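Local structure of putative 3-hydroxybutyryl-CoA dehydratase (Rhodopseudomonas palustris, 3HIN) at residues Pro15-Val20 against Met45-Asp50; Ala116-Gly121 against Ser136-Leu141; Ile130-Ala135 against Asp199-Leu204; Leu40-Met45 against Gln93-Val98. The protein probably acts as a lyase of the enoyl-CoA hydratase/isomerase family, interconverting a hydroxyacyl-CoA and an enoyl-CoA by loss or addition of water. All blocks are in the same frame, centred on the assembly; numbering follows the deposited sequence.

Contact 1: residues Pro15-Val20 against Met45-Asp50; sequences PSTLVV and MAALKD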
loop_
_atom_site.group_PDB
_atom_site.type_symbol
_atom_site.label_atom_id
_atom_site.label_comp_id
_atom_site.label_asym_id
_atom_site.label_seq_id
_atom_site.Cartn_x
_atom_site.Cartn_y
_atom_site.Cartn_z
ATOM N N PRO A 15 6.787 31.618 12.401
ATOM C CA PRO A 15 7.956 31.365 13.209
ATOM C C PRO A 15 7.788 31.752 14.710
ATOM O O PRO A 15 8.618 31.367 15.533
ATOM C CB PRO A 15 9.036 32.262 12.552
ATOM C CG PRO A 15 8.244 33.331 11.825
ATOM C CD PRO A 15 7.034 32.587 11.329
ATOM N N SER A 16 6.750 32.503 15.069
ATOM C CA SER A 16 6.602 32.891 16.456
ATOM C C SER A 16 6.119 31.693 17.236
ATOM O O SER A 16 6.114 31.736 18.456
ATOM C CB SER A 16 5.593 34.015 16.634
ATOM O OG SER A 16 4.248 33.490 16.518
ATOM N N THR A 17 5.683 30.628 16.543
ATOM C CA THR A 17 5.202 29.411 17.233
ATOM C C THR A 17 6.368 28.483 17.579
ATOM O O THR A 17 6.140 27.387 17.993
ATOM C CB THR A 17 4.213 28.565 16.358
ATOM O OG1 THR A 17 4.879 28.176 15.152
ATOM C CG2 THR A 17 2.978 29.355 16.019
ATOM N N LEU A 18 7.614 28.906 17.397
ATOM C CA LEU A 18 8.772 27.979 17.565
ATOM C C LEU A 18 9.813 28.806 18.273
ATOM O O LEU A 18 9.817 29.993 18.084
ATOM C CB LEU A 18 9.362 27.519 16.208
ATOM C CG LEU A 18 8.514 26.538 15.387
ATOM C CD1 LEU A 18 9.275 26.150 14.130
ATOM C CD2 LEU A 18 8.058 25.281 16.177
ATOM N N VAL A 19 10.646 28.191 19.112
ATOM C CA VAL A 19 11.794 28.858 19.634
ATOM C C VAL A 19 13.024 28.062 19.269
ATOM O O VAL A 19 13.240 26.959 19.801
ATOM C CB VAL A 19 11.723 28.977 21.163
ATOM C CG1 VAL A 19 13.170 29.317 21.727
ATOM C CG2 VAL A 19 10.604 29.992 21.589
ATOM N N VAL A 20 13.829 28.643 18.400
ATOM C CA VAL A 20 14.935 27.975 17.733
ATOM C C VAL A 20 16.283 28.515 18.222
ATOM O O VAL A 20 16.572 29.725 18.114
ATOM C CB VAL A 20 14.868 28.258 16.215
ATOM C CG1 VAL A 20 15.989 27.551 15.495
ATOM C CG2 VAL A 20 13.500 27.890 15.630
ATOM N N MET A 45 3.673 24.062 11.646
ATOM C CA MET A 45 4.166 23.030 10.758
ATOM C C MET A 45 4.981 23.599 9.631
ATOM O O MET A 45 6.046 23.056 9.308
ATOM C CB MET A 45 2.996 22.141 10.292
ATOM C CG MET A 45 2.453 21.269 11.460
ATOM S SD MET A 45 3.605 19.900 11.883
ATOM C CE MET A 45 3.161 18.948 10.440
ATOM N N ALA A 46 4.517 24.697 9.031
ATOM C CA ALA A 46 5.296 25.355 7.965
ATOM C C ALA A 46 6.613 25.934 8.484
ATOM O O ALA A 46 7.672 25.790 7.843
ATOM C CB ALA A 46 4.480 26.403 7.262
ATOM N N ALA A 47 6.561 26.569 9.656
ATOM C CA ALA A 47 7.771 27.085 10.315
ATOM C C ALA A 47 8.719 25.944 10.601
ATOM O O ALA A 47 9.893 26.132 10.441
ATOM C CB ALA A 47 7.463 27.803 11.646
ATOM N N LEU A 48 8.189 24.819 11.090
ATOM C CA LEU A 48 8.965 23.592 11.315
ATOM C C LEU A 48 9.683 23.071 10.053
ATOM O O LEU A 48 10.866 22.856 10.053
ATOM C CB LEU A 48 8.042 22.485 11.857
ATOM C CG LEU A 48 8.695 21.166 12.261
ATOM C CD1 LEU A 48 9.880 21.460 13.223
ATOM C CD2 LEU A 48 7.685 20.155 12.946
ATOM N N LYS A 49 8.960 22.894 8.979
ATOM C CA LYS A 49 9.552 22.491 7.739
ATOM C C LYS A 49 10.720 23.408 7.343
ATOM O O LYS A 49 11.782 22.934 6.915
ATOM C CB LYS A 49 8.472 22.562 6.689
ATOM C CG LYS A 49 8.819 21.986 5.345
ATOM C CD LYS A 49 7.547 22.042 4.472
ATOM C CE LYS A 49 7.883 22.243 3.015
ATOM N NZ LYS A 49 7.976 20.871 2.415
ATOM N N ASP A 50 10.497 24.715 7.487
ATOM C CA ASP A 50 11.527 25.715 7.243
ATOM C C ASP A 50 12.778 25.468 8.054
ATOM O O ASP A 50 13.858 25.490 7.493
ATOM C CB ASP A 50 11.027 27.133 7.550
ATOM C CG ASP A 50 10.226 27.741 6.410
ATOM O OD1 ASP A 50 10.050 27.029 5.371
ATOM O OD2 ASP A 50 9.754 28.919 6.560
#

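Contact 2: residues Ala116-Gly121 against Ser136-Leu141; sequences AVIGGG and SAYYAL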
loop_
_atom_site.group_PDB
_atom_site.type_symbol
_atom_site.label_atom_id
_atom_site.label_comp_id
_atom_site.label_asym_id
_atom_site.label_seq_id
_atom_site.Cartn_x
_atom_site.Cartn_y
_atom_site.Cartn_z
ATOM N N ALA A 116 1.823 15.943 27.617
ATOM C CA ALA A 116 1.026 15.385 26.524
ATOM C C ALA A 116 1.838 15.096 25.249
ATOM O O ALA A 116 2.637 15.925 24.788
ATOM C CB ALA A 116 -0.213 16.310 26.264
ATOM N N VAL A 117 1.719 13.865 24.732
ATOM C CA VAL A 117 2.318 13.476 23.422
ATOM C C VAL A 117 1.227 12.712 22.737
ATOM O O VAL A 117 1.171 11.474 22.760
ATOM C CB VAL A 117 3.554 12.565 23.600
ATOM C CG1 VAL A 117 4.148 12.217 22.228
ATOM C CG2 VAL A 117 4.673 13.239 24.639
ATOM N N ILE A 118 0.272 13.441 22.211
ATOM C CA ILE A 118 -0.910 12.759 21.783
ATOM C C ILE A 118 -1.306 13.145 20.361
ATOM O O ILE A 118 -1.102 14.296 19.965
ATOM C CB ILE A 118 -2.103 12.930 22.796
ATOM C CG1 ILE A 118 -2.788 14.265 22.645
ATOM C CG2 ILE A 118 -1.667 12.761 24.269
ATOM C CD1 ILE A 118 -3.673 14.626 23.980
ATOM N N GLY A 119 -1.929 12.201 19.620
ATOM C CA GLY A 119 -2.457 12.538 18.278
ATOM C C GLY A 119 -1.289 12.926 17.380
ATOM O O GLY A 119 -0.236 12.266 17.399
ATOM N N GLY A 120 -1.439 14.046 16.651
ATOM C CA GLY A 120 -0.366 14.621 15.843
ATOM C C GLY A 120 0.961 14.780 16.556
ATOM O O GLY A 120 2.030 14.656 15.953
ATOM N N GLY A 121 0.899 15.105 17.846
ATOM C CA GLY A 121 2.101 15.211 18.689
ATOM C C GLY A 121 2.792 13.877 18.754
ATOM O O GLY A 121 4.011 13.834 18.663
ATOM N N SER A 136 6.577 12.466 33.068
ATOM C CA SER A 136 5.230 13.046 32.880
ATOM C C SER A 136 4.664 12.763 31.466
ATOM O O SER A 136 3.473 12.999 31.202
ATOM C CB SER A 136 5.285 14.562 33.092
ATOM O OG SER A 136 6.127 15.106 32.053
ATOM N N ALA A 137 5.490 12.237 30.564
ATOM C CA ALA A 137 5.067 12.109 29.147
ATOM C C ALA A 137 3.979 11.062 29.140
ATOM O O ALA A 137 4.053 10.059 29.897
ATOM C CB ALA A 137 6.259 11.705 28.264
ATOM N N TYR A 138 2.943 11.286 28.342
ATOM C CA TYR A 138 1.901 10.266 28.193
ATOM C C TYR A 138 1.398 10.275 26.763
ATOM O O TYR A 138 1.414 11.322 26.113
ATOM C CB TYR A 138 0.752 10.454 29.199
ATOM C CG TYR A 138 0.036 11.785 29.104
ATOM C CD1 TYR A 138 -1.095 11.915 28.335
ATOM C CD2 TYR A 138 0.491 12.918 29.795
ATOM C CE1 TYR A 138 -1.770 13.118 28.235
ATOM C CE2 TYR A 138 -0.202 14.158 29.735
ATOM C CZ TYR A 138 -1.327 14.227 28.937
ATOM O OH TYR A 138 -2.039 15.386 28.803
ATOM N N TYR A 139 0.971 9.107 26.292
ATOM C CA TYR A 139 0.763 8.834 24.868
ATOM C C TYR A 139 -0.670 8.403 24.621
ATOM O O TYR A 139 -1.268 7.636 25.445
ATOM C CB TYR A 139 1.621 7.678 24.418
ATOM C CG TYR A 139 3.085 7.851 24.716
ATOM C CD1 TYR A 139 3.871 8.721 23.932
ATOM C CD2 TYR A 139 3.679 7.195 25.796
ATOM C CE1 TYR A 139 5.193 8.918 24.199
ATOM C CE2 TYR A 139 5.059 7.380 26.097
ATOM C CZ TYR A 139 5.796 8.226 25.266
ATOM O OH TYR A 139 7.122 8.443 25.497
ATOM N N ALA A 140 -1.240 8.922 23.535
ATOM C CA ALA A 140 -2.586 8.572 23.175
ATOM C C ALA A 140 -2.887 8.971 21.755
ATOM O O ALA A 140 -2.266 9.918 21.200
ATOM C CB ALA A 140 -3.604 9.244 24.104
ATOM N N LEU A 141 -3.864 8.263 21.188
ATOM C CA LEU A 141 -4.455 8.633 19.923
ATOM C C LEU A 141 -5.956 8.815 20.100
ATOM O O LEU A 141 -6.731 7.910 19.806
ATOM C CB LEU A 141 -4.189 7.554 18.896
ATOM C CG LEU A 141 -2.715 7.416 18.598
ATOM C CD1 LEU A 141 -2.575 6.032 17.943
ATOM C CD2 LEU A 141 -2.163 8.515 17.721
#

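Contact 3: residues Ile130-Ala135 against Asp199-Leu204; sequences IRVAEA and DKALEL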
loop_
_atom_site.group_PDB
_atom_site.type_symbol
_atom_site.label_atom_id
_atom_site.label_comp_id
_atom_site.label_asym_id
_atom_site.label_seq_id
_atom_site.Cartn_x
_atom_site.Cartn_y
_atom_site.Cartn_z
ATOM N N ILE A 130 15.192 9.296 17.599
ATOM C CA ILE A 130 15.300 8.896 19.027
ATOM C C ILE A 130 14.317 9.748 19.835
ATOM O O ILE A 130 14.160 10.934 19.592
ATOM C CB ILE A 130 16.696 9.160 19.514
ATOM C CG1 ILE A 130 17.710 8.309 18.724
ATOM C CG2 ILE A 130 16.885 9.000 21.085
ATOM C CD1 ILE A 130 19.148 8.745 19.005
ATOM N N ARG A 131 13.685 9.151 20.825
ATOM C CA ARG A 131 12.780 9.885 21.694
ATOM C C ARG A 131 13.340 9.634 23.081
ATOM O O ARG A 131 13.797 8.491 23.382
ATOM C CB ARG A 131 11.327 9.332 21.542
ATOM C CG ARG A 131 10.557 9.739 20.273
ATOM C CD ARG A 131 9.464 8.703 19.859
ATOM N NE ARG A 131 10.145 7.450 19.498
ATOM C CZ ARG A 131 10.853 7.283 18.373
ATOM N NH1 ARG A 131 11.543 6.125 18.163
ATOM N NH2 ARG A 131 10.890 8.239 17.432
ATOM N N VAL A 132 13.324 10.685 23.922
ATOM C CA VAL A 132 13.651 10.597 25.326
ATOM C C VAL A 132 12.401 11.087 26.047
ATOM O O VAL A 132 11.879 12.191 25.728
ATOM C CB VAL A 132 14.838 11.495 25.726
ATOM C CG1 VAL A 132 15.223 11.174 27.136
ATOM C CG2 VAL A 132 16.015 11.276 24.832
ATOM N N ALA A 133 11.904 10.256 26.957
ATOM C CA ALA A 133 10.688 10.550 27.684
ATOM C C ALA A 133 10.987 10.787 29.169
ATOM O O ALA A 133 11.589 9.919 29.828
ATOM C CB ALA A 133 9.644 9.450 27.494
ATOM N N GLU A 134 10.616 11.998 29.649
ATOM C CA GLU A 134 10.443 12.319 31.090
ATOM C C GLU A 134 9.280 11.554 31.742
ATOM O O GLU A 134 8.361 11.138 31.030
ATOM C CB GLU A 134 10.051 13.807 31.224
ATOM C CG GLU A 134 11.138 14.652 31.580
ATOM C CD GLU A 134 10.809 16.129 31.527
ATOM O OE1 GLU A 134 9.855 16.640 32.171
ATOM O OE2 GLU A 134 11.617 16.768 30.858
ATOM N N ALA A 135 9.249 11.443 33.083
ATOM C CA ALA A 135 8.174 10.682 33.707
ATOM C C ALA A 135 6.757 11.161 33.334
ATOM O O ALA A 135 5.832 10.354 33.307
ATOM C CB ALA A 135 8.324 10.683 35.206
ATOM N N ASP A 199 17.480 18.031 28.764
ATOM C CA ASP A 199 18.870 17.872 29.184
ATOM C C ASP A 199 19.404 16.576 28.587
ATOM O O ASP A 199 20.444 16.576 27.944
ATOM C CB ASP A 199 18.934 17.870 30.709
ATOM C CG ASP A 199 18.909 19.304 31.307
ATOM O OD1 ASP A 199 19.117 20.311 30.572
ATOM O OD2 ASP A 199 18.731 19.428 32.545
ATOM N N LYS A 200 18.674 15.479 28.767
ATOM C CA LYS A 200 19.129 14.200 28.202
ATOM C C LYS A 200 19.247 14.307 26.659
ATOM O O LYS A 200 20.251 13.898 26.049
ATOM C CB LYS A 200 18.220 13.026 28.605
ATOM C CG LYS A 200 18.681 11.694 27.983
ATOM C CD LYS A 200 20.058 11.264 28.606
ATOM C CE LYS A 200 20.380 9.792 28.360
ATOM N NZ LYS A 200 21.713 9.390 28.902
ATOM N N ALA A 201 18.240 14.894 26.033
ATOM C CA ALA A 201 18.175 14.914 24.581
ATOM C C ALA A 201 19.349 15.692 24.100
ATOM O O ALA A 201 19.933 15.344 23.060
ATOM C CB ALA A 201 16.867 15.553 24.083
ATOM N N LEU A 202 19.707 16.742 24.841
ATOM C CA LEU A 202 20.833 17.541 24.429
ATOM C C LEU A 202 22.163 16.808 24.641
ATOM O O LEU A 202 23.077 16.918 23.825
ATOM C CB LEU A 202 20.815 18.892 25.116
ATOM C CG LEU A 202 21.785 19.953 24.553
ATOM C CD1 LEU A 202 21.530 20.345 23.104
ATOM C CD2 LEU A 202 21.854 21.271 25.425
ATOM N N GLU A 203 22.320 16.038 25.697
ATOM C CA GLU A 203 23.544 15.250 25.722
ATOM C C GLU A 203 23.605 14.174 24.612
ATOM O O GLU A 203 24.674 13.907 24.077
ATOM C CB GLU A 203 23.838 14.679 27.108
ATOM C CG GLU A 203 22.971 13.508 27.419
ATOM C CD GLU A 203 23.684 12.397 28.197
ATOM O OE1 GLU A 203 24.144 12.704 29.332
ATOM O OE2 GLU A 203 23.697 11.230 27.683
ATOM N N LEU A 204 22.473 13.565 24.258
ATOM C CA LEU A 204 22.436 12.688 23.096
ATOM C C LEU A 204 22.795 13.422 21.833
ATOM O O LEU A 204 23.521 12.893 21.016
ATOM C CB LEU A 204 21.092 11.994 22.924
ATOM C CG LEU A 204 20.744 11.050 24.082
ATOM C CD1 LEU A 204 19.375 10.473 23.863
ATOM C CD2 LEU A 204 21.691 9.912 24.151
#

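Contact 4: residues Leu40-Met45 against Gln93-Val98; sequences LNDGLM and QTWHRV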
loop_
_atom_site.group_PDB
_atom_site.type_symbol
_atom_site.label_atom_id
_atom_site.label_comp_id
_atom_site.label_asym_id
_atom_site.label_seq_id
_atom_site.Cartn_x
_atom_site.Cartn_y
_atom_site.Cartn_z
ATOM N N LEU A 40 -0.447 21.611 17.379
ATOM C CA LEU A 40 0.090 21.818 16.027
ATOM C C LEU A 40 -0.931 22.509 15.147
ATOM O O LEU A 40 -2.103 22.232 15.281
ATOM C CB LEU A 40 0.465 20.468 15.397
ATOM C CG LEU A 40 1.283 19.543 16.290
ATOM C CD1 LEU A 40 1.569 18.203 15.537
ATOM C CD2 LEU A 40 2.595 20.267 16.869
ATOM N N ASN A 41 -0.489 23.438 14.287
ATOM C CA ASN A 41 -1.357 24.083 13.287
ATOM C C ASN A 41 -0.547 24.324 12.038
ATOM O O ASN A 41 0.676 24.088 12.042
ATOM C CB ASN A 41 -1.981 25.401 13.817
ATOM C CG ASN A 41 -0.932 26.496 14.069
ATOM O OD1 ASN A 41 0.279 26.328 13.839
ATOM N ND2 ASN A 41 -1.404 27.639 14.510
ATOM N N ASP A 42 -1.166 24.828 10.984
ATOM C CA ASP A 42 -0.436 24.891 9.705
ATOM C C ASP A 42 0.770 25.780 9.720
ATOM O O ASP A 42 1.761 25.467 9.094
ATOM C CB ASP A 42 -1.312 25.257 8.508
ATOM C CG ASP A 42 -2.435 24.236 8.264
ATOM O OD1 ASP A 42 -2.260 23.079 8.667
ATOM O OD2 ASP A 42 -3.508 24.587 7.674
ATOM N N GLY A 43 0.725 26.876 10.457
ATOM C CA GLY A 43 1.851 27.788 10.420
ATOM C C GLY A 43 3.000 27.250 11.284
ATOM O O GLY A 43 4.186 27.515 11.048
ATOM N N LEU A 44 2.664 26.475 12.301
ATOM C CA LEU A 44 3.738 25.962 13.123
ATOM C C LEU A 44 4.461 24.918 12.277
ATOM O O LEU A 44 5.664 24.967 12.150
ATOM C CB LEU A 44 3.283 25.446 14.481
ATOM C CG LEU A 44 4.320 24.641 15.298
ATOM C CD1 LEU A 44 3.878 24.585 16.710
ATOM C CD2 LEU A 44 4.523 23.197 14.790
ATOM N N MET A 45 3.673 24.062 11.646
ATOM C CA MET A 45 4.166 23.030 10.758
ATOM C C MET A 45 4.981 23.599 9.631
ATOM O O MET A 45 6.046 23.056 9.308
ATOM C CB MET A 45 2.996 22.141 10.292
ATOM C CG MET A 45 2.453 21.269 11.460
ATOM S SD MET A 45 3.605 19.900 11.883
ATOM C CE MET A 45 3.161 18.948 10.440
ATOM N N GLN A 93 -1.246 15.306 3.005
ATOM C CA GLN A 93 0.014 15.237 2.271
ATOM C C GLN A 93 1.013 16.348 2.678
ATOM O O GLN A 93 2.219 16.111 2.889
ATOM C CB GLN A 93 -0.328 15.267 0.779
ATOM C CG GLN A 93 -0.942 13.901 0.392
ATOM C CD GLN A 93 0.100 12.735 0.373
ATOM O OE1 GLN A 93 0.967 12.697 -0.507
ATOM N NE2 GLN A 93 0.008 11.802 1.336
ATOM N N THR A 94 0.484 17.556 2.768
ATOM C CA THR A 94 1.185 18.674 3.353
ATOM C C THR A 94 1.891 18.325 4.675
ATOM O O THR A 94 3.077 18.576 4.828
ATOM C CB THR A 94 0.181 19.803 3.530
ATOM O OG1 THR A 94 0.175 20.536 2.315
ATOM C CG2 THR A 94 0.496 20.627 4.606
ATOM N N TRP A 95 1.177 17.723 5.612
ATOM C CA TRP A 95 1.810 17.389 6.870
ATOM C C TRP A 95 2.843 16.301 6.647
ATOM O O TRP A 95 3.878 16.325 7.275
ATOM C CB TRP A 95 0.780 17.001 7.941
ATOM C CG TRP A 95 0.157 18.262 8.561
ATOM C CD1 TRP A 95 -0.149 19.422 7.914
ATOM C CD2 TRP A 95 -0.177 18.472 9.937
ATOM N NE1 TRP A 95 -0.685 20.344 8.802
ATOM C CE2 TRP A 95 -0.716 19.775 10.047
ATOM C CE3 TRP A 95 -0.071 17.682 11.083
ATOM C CZ2 TRP A 95 -1.144 20.325 11.271
ATOM C CZ3 TRP A 95 -0.524 18.209 12.303
ATOM C CH2 TRP A 95 -1.038 19.528 12.386
ATOM N N HIS A 96 2.582 15.359 5.733
ATOM C CA HIS A 96 3.575 14.354 5.497
ATOM C C HIS A 96 4.879 14.988 4.997
ATOM O O HIS A 96 5.993 14.521 5.344
ATOM C CB HIS A 96 3.078 13.326 4.494
ATOM C CG HIS A 96 2.029 12.416 5.057
ATOM N ND1 HIS A 96 1.664 11.260 4.431
ATOM C CD2 HIS A 96 1.213 12.537 6.137
ATOM C CE1 HIS A 96 0.702 10.663 5.116
ATOM N NE2 HIS A 96 0.405 11.420 6.164
ATOM N N ARG A 97 4.772 16.055 4.216
ATOM C CA ARG A 97 5.998 16.603 3.675
ATOM C C ARG A 97 6.832 17.258 4.775
ATOM O O ARG A 97 8.092 17.239 4.710
ATOM C CB ARG A 97 5.752 17.603 2.529
ATOM C CG ARG A 97 5.010 17.020 1.358
ATOM C CD ARG A 97 5.852 15.985 0.502
ATOM N NE ARG A 97 5.992 14.653 1.143
ATOM C CZ ARG A 97 5.049 13.708 1.137
ATOM N NH1 ARG A 97 5.281 12.550 1.757
ATOM N NH2 ARG A 97 3.859 13.923 0.559
ATOM N N VAL A 98 6.159 17.798 5.789
ATOM C CA VAL A 98 6.873 18.344 6.931
ATOM C C VAL A 98 7.613 17.196 7.667
ATOM O O VAL A 98 8.767 17.288 7.940
ATOM C CB VAL A 98 5.941 19.017 7.957
ATOM C CG1 VAL A 98 6.774 19.427 9.186
ATOM C CG2 VAL A 98 5.133 20.227 7.351
#

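Contact 1: residues Pro15-Val20 against Met45-Asp50
At an outermost strand of the large crotonase-fold sheet, near the start of the chain, Leu18, the first residue of strand 18-23, packs on Ala47 and Leu48 of helix 42-51. The main touch comes from one methyl branch: Leu18 CD1 lies 3.5 Å from Ala47 CB, tighter than usual for two carbons. The same CD1 also comes within 3.5 Å of Leu48 N, so it sits against the helix backbone as well as on the alanine. Chi1 of -71° puts Leu18 CG anti to the carbonyl carbon, on a side chain that starts toward the helix. Alanine suits the opposing place because its short side chain lets the two backbones come close, Pro15 CA and Ala47 CA being 5.2 Å apart. Ala47 CB also meets Pro15 CA at 3.9 Å, while Leu48 adds a looser apolar touch through its CB. The residues before the strand form a short 3-10 turn, closed by the backbone bond from Leu18 N to Pro15 O at 3.2 Å. Thr17, which faces the helix, has its OG1 hydrogen-bonded to Asp14 O, just before the turn. Apolar packing alone joins the two segments. Beyond them, Leu18 also rests on Leu44 and Cys51 of helix 42-51 and on Leu31 of the antiparallel strand 26-31, whereas Leu48 reaches Val98 on helix 85-103.

Contact 2: residues Ala116-Gly121 against Ser136-Leu141
The Tyr138 ring lies with one face against the backbone of Ala116, whose CA stands 3.5 Å above the ring plane, offset toward the rim; at the ring's edge, in its plane, is Ser136 O. This CH-pi contact joins strands 116-118 and 138-140, a parallel pair in the small three-stranded sheet of the crotonase fold. The chi1 of 59° sets Tyr138 CG between the backbone N and the carbonyl carbon, and the ring beyond it lies against Ala116. The phenol end grazes the alanine, Tyr138 OH to Ala116 CB being 3.3 Å, and Ile118 CG2 approaches the ring obliquely, 4.0 Å from Tyr138 CE1. An alanine in place of Tyr138 would probably leave Ala116 without the ring that covers it and open a gap beside Ile118 CG2. On the sheet's other face Val117 and Tyr139 lie side by side, pointing the same way, with Val117 CB 3.9 Å from Tyr139 CD1; the Tyr139 ring stacks further on Phe187. Ala140, small enough to sit beside Ile118 CG2, shares the face of Tyr138. Gly119 has a positive phi of 63°, easy for a residue without a side chain, and occupies the N-cap position before helix 120-127, whose glycine-rich start, as in relatives, probably contributes to the oxyanion hole. Two backbone bonds tie the strands: Val117 N to Tyr138 O at 2.9 Å and Gly119 N to Ala140 O at 2.8 Å.

Contact 3: residues Ile130-Ala135 against Asp199-Leu204
Val132 and Leu204 reach toward each other tip to tip, Val132 CG2 meeting Leu204 CD1 at 3.6 Å. This is strand-on-helix packing in the crotonase fold: strand 130-134 of the six-stranded sheet packs against helix 197-208, their axes 8.6 Å apart at closest and running in roughly opposed directions, at 153°. Val132 is the middle of the contact and uses its two methyls on different partners. While CG2 takes the leucine, CG1, anti to the backbone N (chi1 -171°), rests on the aliphatic part of Lys200, 3.6 Å from Lys200 CG, the two side chains crossing at about a right angle. A beta-branched residue suits this place because its two methyls spread over successive turns of the helix. Ala201 adds a looser touch, its CB 4.4 Å from Val132 CG2; its small side chain lets the helix backbone come near the strand. Ile130, two residues earlier on the same face, crosses Leu204 obliquely, Ile130 CG2 to Leu204 CD1 being 4.0 Å. Tyr190 of the adjacent strand 190-192 also touches Ile130, Val132 and Leu204, widening the apolar patch. Glu134 OE2 accepts from Ala197 N at the start of the helix, a second link between the two elements. Lysine serves here in two ways: its stem packs on the valine while its ammonium end runs on to Glu203, Lys200 NZ forming a salt bridge with Glu203 OE2 at 3.0 Å from above the carboxylate plane.

Contact 4: residues Leu40-Met45 against Gln93-Val98
Trp95 carries the contact, its indole meeting Met45, Asp42 and Leu40. Met45 lies over one face in a Met-aromatic contact: Met45 SD stands 4.4 Å from the centroid of the six-membered ring, almost on its normal. Bends at chi2 and chi3 (-73° and -75°) fold the thioether so that CE comes over the five-membered ring, Met45 CE lying 3.4 Å from Trp95 CD2. A flexible methionine suits the place, since that same Met45 CE also meets Val98 CB at 3.7 Å. At the indole's edge, in its plane, Trp95 NE1 donates to Asp42 OD1 at 3.2 Å, nearly along the carboxylate's C-O axis, with the two flat groups at 82°. Leu40 CB touches the six-membered ring, 3.5 Å from Trp95 CH2. A leucine in place of Trp95 would probably leave Asp42 OD1 without this donor and Met45 without the aromatic face beneath its sulfur. Further out, His91 NE2 binds the same OD1, while Arg81 makes a salt bridge to OD2; together they would fix the carboxylate's rotation and are likely to stabilise its charge. Asn41 caps helix 42-51, Asn41 OD1 accepting from Leu44 N at 2.8 Å, which anchors the first turn that bears Asp42 and Met45. The contact thus joins the start of helix 42-51 to the middle of helix 85-103, where Met45 also reaches Phe99 and His91 meets the indole from the preceding turn.

How the contacts relate
Contacts 1 and 4 share Met45 and helix 42-51, which is packed on the edge of the large sheet in one and on helix 85-103 in the other; their centres are 10 Å apart. Contact 4 also reaches contact 2, where Leu40 CD1 lies 3.6 Å from Gly120 O, although the centres are 17 Å apart. Contacts 2 and 3 alternate along the chain and meet where Tyr139 OH comes 3.4 Å from Ala133 CB. Contacts 3 and 4 lie on opposite sides of the chain's centre, about 24 Å apart between centres. By family resemblance, the glycine-rich turn of contact 2 probably lies at the active site, with Leu40 packed against it.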